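Pilin (Streptococcus pyogenes serotype M1, PDB 3GLD) builds the shaft of the pilus as its major subunit, stacking head to tail through intermolecular isopeptide bonds, for host-cell adhesion, bacterial aggregation and biofilm formation. Local coordinates at residues 108-111 with 112-115. The protein carries 2 engineered substitutions. Sequence-based numbering, arbitrary orientation.
Sequences DKVP and GVSY
A type II beta turn from Val110 to Val113 reverses the chain just as it enters the short strand 113-114, and a tyrosine two residues beyond the turn reaches back to the incoming arm. The turn closes through Val113 N, which donates to Val110 O at 3.1 Å. Gly112 holds the third position with the positive phi (80°) that a type II turn needs there. A water donates to the same Val110 O (2.8 Å) and, over a short leg of 2.5 Å, to Val113 O, so the Val110 carbonyl accepts two bonds. Tyr115 supplies the second link: its CG stands beside the backbone N and anti to the carbonyl carbon (chi1 -76°), which sends the ring back across the mouth of the turn. There Tyr115 OH accepts Val110 N at 3.0 Å in a nearly straight bond (165°), with the nitrogen near the ring plane, at its edge. The turn leads into strand 113-114, which pairs antiparallel with strand 151-169 in the Spy0128-like isopeptide-containing domain: backbone hydrogen bonds join Gly112 to Asp158 and Ser114 to Ser156. Tyr115 also touches Asn155, which in the natural protein forms an isopeptide bond with Lys23; the nearby autocatalytic site is here the engineered Ala104. Val110 CG2 makes a van der Waals contact with Tyr115 OH at 3.4 Å, while Val110 CB meets Val113 CG2 in an apolar contact at 3.8 Å. The other branch of Val113, CG1, lies 3.8 Å above the Tyr115 ring plane, displaced toward its rim, and Lys109 CB and CG both approach Tyr115 CE2 at 4.1 Å before the rest of the lysine leads away.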
loop_
_atom_site.group_PDB
_atom_site.type_symbol
_atom_site.label_atom_id
_atom_site.label_comp_id
_atom_site.label_asym_id
_atom_site.label_seq_id
_atom_site.Cartn_x
_atom_site.Cartn_y
_atom_site.Cartn_z
ATOM N N ASP A 108 -10.115 -5.903 7.280
ATOM C CA ASP A 108 -8.895 -5.673 8.058
ATOM C C ASP A 108 -8.057 -4.647 7.285
ATOM O O ASP A 108 -7.123 -5.014 6.560
ATOM C CB ASP A 108 -8.121 -6.984 8.287
ATOM C CG ASP A 108 -9.009 -8.117 8.828
ATOM O OD1 ASP A 108 -9.757 -7.904 9.820
ATOM O OD2 ASP A 108 -8.943 -9.236 8.257
ATOM N N LYS A 109 -8.434 -3.374 7.418
ATOM C CA LYS A 109 -7.871 -2.285 6.620
ATOM C C LYS A 109 -6.389 -2.074 6.932
ATOM O O LYS A 109 -6.011 -1.906 8.088
ATOM C CB LYS A 109 -8.653 -0.988 6.849
ATOM C CG LYS A 109 -10.096 -1.022 6.330
ATOM C CD LYS A 109 -10.936 0.150 6.855
ATOM C CE LYS A 109 -10.911 1.340 5.898
ATOM N NZ LYS A 109 -11.353 2.606 6.580
ATOM N N VAL A 110 -5.568 -2.113 5.891
ATOM C CA VAL A 110 -4.121 -1.931 6.003
ATOM C C VAL A 110 -3.854 -0.431 6.057
ATOM O O VAL A 110 -4.343 0.314 5.203
ATOM C CB VAL A 110 -3.408 -2.540 4.776
ATOM C CG1 VAL A 110 -1.884 -2.394 4.851
ATOM C CG2 VAL A 110 -3.832 -3.998 4.587
ATOM N N PRO A 111 -3.063 0.021 7.055
ATOM C CA PRO A 111 -2.755 1.454 7.192
ATOM C C PRO A 111 -2.152 2.049 5.924
ATOM O O PRO A 111 -1.321 1.418 5.282
ATOM C CB PRO A 111 -1.747 1.489 8.350
ATOM C CG PRO A 111 -1.978 0.196 9.086
ATOM C CD PRO A 111 -2.292 -0.786 8.013
ATOM N N GLY A 112 -2.600 3.252 5.569
ATOM C CA GLY A 112 -2.174 3.923 4.349
ATOM C C GLY A 112 -2.843 3.473 3.051
ATOM O O GLY A 112 -2.575 4.053 1.992
ATOM N N VAL A 113 -3.680 2.434 3.110
ATOM C CA VAL A 113 -4.329 1.908 1.888
ATOM C C VAL A 113 -5.750 2.416 1.672
ATOM O O VAL A 113 -6.589 2.331 2.554
ATOM C CB VAL A 113 -4.329 0.347 1.829
ATOM C CG1 VAL A 113 -5.081 -0.145 0.586
ATOM C CG2 VAL A 113 -2.886 -0.183 1.837
ATOM N N SER A 114 -5.989 2.952 0.483
ATOM C CA SER A 114 -7.317 3.337 0.038
ATOM C C SER A 114 -7.848 2.230 -0.864
ATOM O O SER A 114 -7.206 1.871 -1.857
ATOM C CB SER A 114 -7.246 4.633 -0.758
ATOM O OG SER A 114 -6.781 5.695 0.056
ATOM N N TYR A 115 -9.021 1.708 -0.518
ATOM C CA TYR A 115 -9.562 0.529 -1.170
ATOM C C TYR A 115 -10.396 0.828 -2.408
ATOM O O TYR A 115 -11.192 1.779 -2.425
ATOM C CB TYR A 115 -10.350 -0.303 -0.154
ATOM C CG TYR A 115 -9.431 -1.065 0.773
ATOM C CD1 TYR A 115 -9.054 -2.380 0.487
ATOM C CD2 TYR A 115 -8.903 -0.458 1.914
ATOM C CE1 TYR A 115 -8.198 -3.076 1.332
ATOM C CE2 TYR A 115 -8.042 -1.139 2.760
ATOM C CZ TYR A 115 -7.688 -2.441 2.465
ATOM O OH TYR A 115 -6.839 -3.103 3.311
HETATM O O HOH W 1 -6.733 1.810 4.989
#